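Local coordinates for protein francisella virulence factor (Francisella novicida, PDB 5EVF) that is a virulence factor of Francisella whose molecular function is unknown, at residues A[46-52]-A[91-97]; A[75-81]-A[99-105]. Numbering follows the deposited sequence.

Contact 1. Residues A[46-52]-A[91-97]; sequences TSTHVSN and NELSSVQ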
loop_
_atom_site.group_PDB
_atom_site.type_symbol
_atom_site.label_atom_id
_atom_site.label_comp_id
_atom_site.label_asym_id
_atom_site.label_seq_id
_atom_site.Cartn_x
_atom_site.Cartn_y
_atom_site.Cartn_z
ATOM N N THR A 46 -3.101 -2.423 -1.456
ATOM C CA THR A 46 -4.381 -1.841 -1.080
ATOM C C THR A 46 -5.066 -1.277 -2.316
ATOM O O THR A 46 -4.435 -1.024 -3.342
ATOM C CB THR A 46 -4.226 -0.741 -0.020
ATOM O OG1 THR A 46 -3.286 0.238 -0.473
ATOM C CG2 THR A 46 -3.710 -1.326 1.266
ATOM N N SER A 47 -6.377 -1.080 -2.210
ATOM C CA SER A 47 -7.082 -0.527 -3.353
ATOM C C SER A 47 -8.378 0.119 -2.890
ATOM O O SER A 47 -8.989 -0.310 -1.914
ATOM C CB SER A 47 -7.363 -1.603 -4.397
ATOM O OG SER A 47 -8.301 -2.526 -3.910
ATOM N N THR A 48 -8.781 1.158 -3.615
ATOM C CA THR A 48 -10.001 1.910 -3.343
ATOM C C THR A 48 -10.686 2.190 -4.671
ATOM O O THR A 48 -10.024 2.565 -5.637
ATOM C CB THR A 48 -9.688 3.239 -2.646
ATOM O OG1 THR A 48 -8.837 3.003 -1.521
ATOM C CG2 THR A 48 -10.983 3.964 -2.218
ATOM N N HIS A 49 -12.005 2.008 -4.733
ATOM C CA HIS A 49 -12.716 2.338 -5.961
ATOM C C HIS A 49 -12.751 3.843 -6.173
ATOM O O HIS A 49 -12.729 4.627 -5.222
ATOM C CB HIS A 49 -14.145 1.785 -5.946
ATOM C CG HIS A 49 -14.221 0.328 -6.273
ATOM N ND1 HIS A 49 -14.390 -0.643 -5.309
ATOM C CD2 HIS A 49 -14.121 -0.325 -7.454
ATOM C CE1 HIS A 49 -14.407 -1.832 -5.886
ATOM N NE2 HIS A 49 -14.245 -1.666 -7.187
ATOM N N VAL A 50 -12.807 4.235 -7.446
ATOM C CA VAL A 50 -12.698 5.644 -7.816
ATOM C C VAL A 50 -13.986 6.392 -7.504
ATOM O O VAL A 50 -13.961 7.484 -6.917
ATOM C CB VAL A 50 -12.327 5.767 -9.304
ATOM C CG1 VAL A 50 -12.523 7.202 -9.792
ATOM C CG2 VAL A 50 -10.892 5.293 -9.523
ATOM N N SER A 51 -15.124 5.819 -7.894
ATOM C CA SER A 51 -16.438 6.427 -7.675
ATOM C C SER A 51 -16.413 7.830 -8.280
ATOM O O SER A 51 -16.053 7.975 -9.458
ATOM C CB SER A 51 -16.767 6.355 -6.192
ATOM O OG SER A 51 -18.013 6.969 -5.931
ATOM N N ASN A 52 -16.764 8.871 -7.527
ATOM C CA ASN A 52 -16.837 10.237 -8.023
ATOM C C ASN A 52 -15.642 11.069 -7.596
ATOM O O ASN A 52 -15.664 12.296 -7.736
ATOM C CB ASN A 52 -18.120 10.896 -7.532
ATOM C CG ASN A 52 -18.387 10.593 -6.076
ATOM O OD1 ASN A 52 -17.555 10.889 -5.211
ATOM N ND2 ASN A 52 -19.543 9.984 -5.793
ATOM N N ASN A 91 -13.248 4.988 -14.747
ATOM C CA ASN A 91 -14.639 5.352 -14.500
ATOM C C ASN A 91 -14.940 5.108 -13.025
ATOM O O ASN A 91 -14.050 4.781 -12.233
ATOM C CB ASN A 91 -15.582 4.573 -15.425
ATOM C CG ASN A 91 -15.363 3.075 -15.355
ATOM O OD1 ASN A 91 -15.396 2.478 -14.280
ATOM N ND2 ASN A 91 -15.131 2.462 -16.507
ATOM N N GLU A 92 -16.221 5.245 -12.663
ATOM C CA GLU A 92 -16.609 5.106 -11.262
ATOM C C GLU A 92 -16.333 3.701 -10.732
ATOM O O GLU A 92 -16.062 3.532 -9.535
ATOM C CB GLU A 92 -18.087 5.474 -11.089
ATOM C CG GLU A 92 -18.434 6.877 -11.595
ATOM C CD GLU A 92 -19.517 7.569 -10.775
ATOM O OE1 GLU A 92 -19.317 8.744 -10.396
ATOM O OE2 GLU A 92 -20.569 6.942 -10.517
ATOM N N LEU A 93 -16.363 2.691 -11.597
ATOM C CA LEU A 93 -16.086 1.322 -11.182
ATOM C C LEU A 93 -14.603 0.986 -11.196
ATOM O O LEU A 93 -14.237 -0.151 -10.881
ATOM C CB LEU A 93 -16.841 0.331 -12.075
ATOM C CG LEU A 93 -18.367 0.410 -12.024
ATOM C CD1 LEU A 93 -18.976 -0.229 -13.259
ATOM C CD2 LEU A 93 -18.895 -0.252 -10.761
ATOM N N SER A 94 -13.750 1.937 -11.560
ATOM C CA SER A 94 -12.317 1.705 -11.537
ATOM C C SER A 94 -11.801 1.679 -10.102
ATOM O O SER A 94 -12.461 2.133 -9.163
ATOM C CB SER A 94 -11.584 2.786 -12.331
ATOM O OG SER A 94 -11.906 2.690 -13.709
ATOM N N SER A 95 -10.595 1.150 -9.949
ATOM C CA SER A 95 -9.895 1.164 -8.675
ATOM C C SER A 95 -8.516 1.771 -8.845
ATOM O O SER A 95 -7.835 1.532 -9.846
ATOM C CB SER A 95 -9.759 -0.246 -8.097
ATOM O OG SER A 95 -11.005 -0.696 -7.599
ATOM N N VAL A 96 -8.108 2.543 -7.848
ATOM C CA VAL A 96 -6.732 2.987 -7.693
ATOM C C VAL A 96 -6.080 2.041 -6.706
ATOM O O VAL A 96 -6.667 1.728 -5.666
ATOM C CB VAL A 96 -6.670 4.437 -7.188
ATOM C CG1 VAL A 96 -5.238 4.821 -6.863
ATOM C CG2 VAL A 96 -7.258 5.370 -8.228
ATOM N N GLN A 97 -4.893 1.548 -7.041
ATOM C CA GLN A 97 -4.256 0.528 -6.232
ATOM C C GLN A 97 -2.918 1.036 -5.728
ATOM O O GLN A 97 -2.400 2.058 -6.181
ATOM C CB GLN A 97 -4.096 -0.765 -7.033
ATOM C CG GLN A 97 -5.438 -1.259 -7.538
ATOM C CD GLN A 97 -5.395 -2.662 -8.101
ATOM O OE1 GLN A 97 -4.331 -3.174 -8.449
ATOM N NE2 GLN A 97 -6.564 -3.294 -8.200
#
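Val50 lays its CG2 methyl against CG2 of Val96 at 3.9 Å and against CB of Ser94 at 3.8 Å. It stands where an antiparallel strand pair of the sheet, 42-49 with 95-103, runs out into loops. Val50 and Val96 both also touch Phe56 of helix 56-73, so this small apolar cluster joins the sheet to the helix. Inside the ladder, Thr48 and Val96 form a hydrogen-bonded pair: Thr48 N to Val96 O is 3.0 Å and Val96 N to Thr48 O is 2.9 Å. Their side chains lie on the helix face, where OG1 of Thr48 hydrogen-bonds to Thr6 and Asn63. The non-hydrogen-bonded pairs on either side, Ser47 with Gln97 and His49 with Ser95, put their side chains on the other face. There OG of Ser95 sits over one face of the His49 ring, 3.1 Å from its CD2. Past the strands, backbone hydrogen bonds continue into the loops. Val50 N donates to Ser94 O at 2.7 Å. A type I turn from Asn91 to Ser94, closed by Ser94 N to Asn91 O at 2.9 Å, brings Glu92 beside Ser51. Ser51 N then donates to Glu92 O at 3.0 Å.

Contact 2. Residues A[75-81]-A[99-105]; sequences GAHEIKY and RGYAFRD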
loop_
_atom_site.group_PDB
_atom_site.type_symbol
_atom_site.label_atom_id
_atom_site.label_comp_id
_atom_site.label_asym_id
_atom_site.label_seq_id
_atom_site.Cartn_x
_atom_site.Cartn_y
_atom_site.Cartn_z
ATOM N N GLY A 75 4.578 -6.285 11.199
ATOM C CA GLY A 75 5.933 -6.149 11.702
ATOM C C GLY A 75 6.868 -5.284 10.890
ATOM O O GLY A 75 8.061 -5.262 11.190
ATOM N N ALA A 76 6.380 -4.573 9.882
ATOM C CA ALA A 76 7.279 -3.809 9.025
ATOM C C ALA A 76 7.874 -2.618 9.765
ATOM O O ALA A 76 7.182 -1.922 10.517
ATOM C CB ALA A 76 6.530 -3.308 7.794
ATOM N N HIS A 77 9.158 -2.357 9.513
ATOM C CA HIS A 77 9.778 -1.102 9.906
ATOM C C HIS A 77 9.783 -0.064 8.794
ATOM O O HIS A 77 9.934 1.133 9.080
ATOM C CB HIS A 77 11.213 -1.354 10.359
ATOM C CG HIS A 77 11.304 -2.194 11.589
ATOM N ND1 HIS A 77 12.185 -3.244 11.703
ATOM C CD2 HIS A 77 10.624 -2.142 12.758
ATOM C CE1 HIS A 77 12.047 -3.803 12.892
ATOM N NE2 HIS A 77 11.108 -3.150 13.554
ATOM N N GLU A 78 9.592 -0.489 7.548
ATOM C CA GLU A 78 9.739 0.386 6.394
ATOM C C GLU A 78 8.872 -0.157 5.267
ATOM O O GLU A 78 8.731 -1.370 5.117
ATOM C CB GLU A 78 11.219 0.464 6.000
ATOM C CG GLU A 78 11.543 0.780 4.566
ATOM C CD GLU A 78 13.054 0.728 4.310
ATOM O OE1 GLU A 78 13.456 0.812 3.143
ATOM O OE2 GLU A 78 13.821 0.613 5.283
ATOM N N ILE A 79 8.291 0.738 4.464
ATOM C CA ILE A 79 7.630 0.298 3.240
ATOM C C ILE A 79 8.089 1.194 2.105
ATOM O O ILE A 79 8.354 2.382 2.303
ATOM C CB ILE A 79 6.091 0.311 3.312
ATOM C CG1 ILE A 79 5.564 1.716 3.600
ATOM C CG2 ILE A 79 5.604 -0.673 4.346
ATOM C CD1 ILE A 79 4.039 1.773 3.472
ATOM N N LYS A 80 8.184 0.608 0.911
ATOM C CA LYS A 80 8.448 1.332 -0.324
ATOM C C LYS A 80 7.254 1.072 -1.226
ATOM O O LYS A 80 6.926 -0.089 -1.480
ATOM C CB LYS A 80 9.748 0.858 -0.982
ATOM C CG LYS A 80 10.974 0.918 -0.065
ATOM C CD LYS A 80 12.248 0.508 -0.819
ATOM C CE LYS A 80 13.423 0.297 0.141
ATOM N NZ LYS A 80 14.603 -0.330 -0.547
ATOM N N TYR A 81 6.592 2.133 -1.693
ATOM C CA TYR A 81 5.304 1.948 -2.339
ATOM C C TYR A 81 5.188 2.756 -3.629
ATOM O O TYR A 81 5.958 3.692 -3.898
ATOM C CB TYR A 81 4.164 2.348 -1.388
ATOM C CG TYR A 81 4.032 3.843 -1.333
ATOM C CD1 TYR A 81 4.934 4.615 -0.604
ATOM C CD2 TYR A 81 3.051 4.500 -2.073
ATOM C CE1 TYR A 81 4.842 6.006 -0.585
ATOM C CE2 TYR A 81 2.966 5.890 -2.063
ATOM C CZ TYR A 81 3.862 6.629 -1.324
ATOM O OH TYR A 81 3.769 8.003 -1.309
ATOM N N ARG A 99 0.936 -0.757 -4.494
ATOM C CA ARG A 99 1.825 -1.892 -4.258
ATOM C C ARG A 99 2.930 -1.419 -3.334
ATOM O O ARG A 99 3.604 -0.427 -3.636
ATOM C CB ARG A 99 2.405 -2.405 -5.576
ATOM C CG ARG A 99 3.486 -3.484 -5.435
ATOM C CD ARG A 99 2.846 -4.830 -5.168
ATOM N NE ARG A 99 2.032 -5.270 -6.289
ATOM C CZ ARG A 99 2.478 -6.036 -7.289
ATOM N NH1 ARG A 99 3.739 -6.485 -7.307
ATOM N NH2 ARG A 99 1.658 -6.382 -8.281
ATOM N N GLY A 100 3.090 -2.091 -2.209
ATOM C CA GLY A 100 4.117 -1.730 -1.245
ATOM C C GLY A 100 4.958 -2.948 -0.929
ATOM O O GLY A 100 4.471 -4.078 -0.973
ATOM N N TYR A 101 6.244 -2.713 -0.710
ATOM C CA TYR A 101 7.151 -3.757 -0.250
ATOM C C TYR A 101 7.556 -3.426 1.172
ATOM O O TYR A 101 7.922 -2.281 1.459
ATOM C CB TYR A 101 8.362 -3.877 -1.166
ATOM C CG TYR A 101 7.937 -4.419 -2.512
ATOM C CD1 TYR A 101 8.036 -5.772 -2.775
ATOM C CD2 TYR A 101 7.395 -3.592 -3.487
ATOM C CE1 TYR A 101 7.635 -6.297 -3.964
ATOM C CE2 TYR A 101 6.974 -4.123 -4.705
ATOM C CZ TYR A 101 7.115 -5.476 -4.931
ATOM O OH TYR A 101 6.718 -6.055 -6.120
ATOM N N ALA A 102 7.469 -4.421 2.056
ATOM C CA ALA A 102 7.734 -4.236 3.475
ATOM C C ALA A 102 9.133 -4.717 3.822
ATOM O O ALA A 102 9.611 -5.710 3.272
ATOM C CB ALA A 102 6.713 -4.995 4.320
ATOM N N PHE A 103 9.770 -4.020 4.762
ATOM C CA PHE A 103 11.130 -4.317 5.173
ATOM C C PHE A 103 11.225 -4.314 6.690
ATOM O O PHE A 103 10.478 -3.606 7.371
ATOM C CB PHE A 103 12.104 -3.295 4.598
ATOM C CG PHE A 103 12.125 -3.264 3.099
ATOM C CD1 PHE A 103 11.160 -2.564 2.388
ATOM C CD2 PHE A 103 13.118 -3.915 2.396
ATOM C CE1 PHE A 103 11.182 -2.535 1.005
ATOM C CE2 PHE A 103 13.144 -3.876 1.004
ATOM C CZ PHE A 103 12.176 -3.194 0.315
ATOM N N ARG A 104 12.138 -5.140 7.206
ATOM C CA ARG A 104 12.536 -5.155 8.611
ATOM C C ARG A 104 13.984 -4.711 8.733
ATOM O O ARG A 104 14.822 -5.079 7.904
ATOM C CB ARG A 104 12.434 -6.555 9.216
ATOM C CG ARG A 104 11.052 -7.110 9.341
ATOM C CD ARG A 104 10.433 -6.693 10.642
ATOM N NE ARG A 104 11.019 -7.295 11.839
ATOM C CZ ARG A 104 10.511 -7.126 13.059
ATOM N NH1 ARG A 104 9.413 -6.391 13.223
ATOM N NH2 ARG A 104 11.085 -7.686 14.120
ATOM N N ASP A 105 14.295 -3.961 9.786
ATOM C CA ASP A 105 15.678 -3.562 9.989
ATOM C C ASP A 105 16.492 -4.722 10.550
ATOM O O ASP A 105 15.950 -5.669 11.130
ATOM C CB ASP A 105 15.782 -2.355 10.920
ATOM C CG ASP A 105 15.139 -1.121 10.331
ATOM O OD1 ASP A 105 14.427 -0.413 11.071
ATOM O OD2 ASP A 105 15.299 -0.909 9.111
ATOM O OXT ASP A 105 17.717 -4.718 10.439
HETATM O O HOH W 1 14.542 -1.998 6.751
#
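A beta hairpin made of strands 78-84 and 95-103 holds this contact, with a classic beta bulge where His77 and Glu78 both face Phe103. Phe103 O accepts hydrogen bonds from His77 N at 2.8 Å and from Glu78 N at 3.2 Å, while Phe103 N donates to Glu78 O at 2.9 Å. Regular antiparallel pairing follows: Lys80 N to Tyr101 O is 3.0 Å and Tyr101 N to Lys80 O is 2.8 Å. On the face of Glu78 and Lys80, the Lys80 chain crosses the Phe103 ring. Its CE makes a CH-pi contact 4.1 Å from the centroid, and NZ an off-centre cation-pi contact at 4.4 Å. NZ is also hydrogen-bonded to Asp36 O. At the C-terminus, Asp105 N donates to His77 ND1 at 2.9 Å. The carboxylates of Glu78 and Asp105 are close, but one water bridges them, 3.1 Å from Glu78 OE2 and 2.7 Å from Asp105 OD2. Arg27 forms salt bridges with both. Gly75, with positive phi, is the C-prime residue of the Schellman motif ending helix 56-73. Ala76 and Ile79 pack on that helix, and strand 27-30 pairs with the other edge of strand 78-84.

Overall arrangement
Contacts 1 and 2 share strand 95-103, the middle strand of a mixed five-stranded sheet. Contact 1 pairs its beginning with strand 42-49, and contact 2 pairs its end with strand 78-84, so the two lie along different edges of this strand. Their centres are about 24 Å apart, on opposite sides of the chain's centre. They do not touch beyond adjoining in the sequence. Helix 56-73 spans the same face of the sheet: Phe56 near its start meets contact 1, and Ala71 near its end meets contact 2. The function is unknown, and no active site can be assigned here. A glycerol, probably from the crystallisation liquor, lies about 3 Å from the side chain of Asp105 in contact 2.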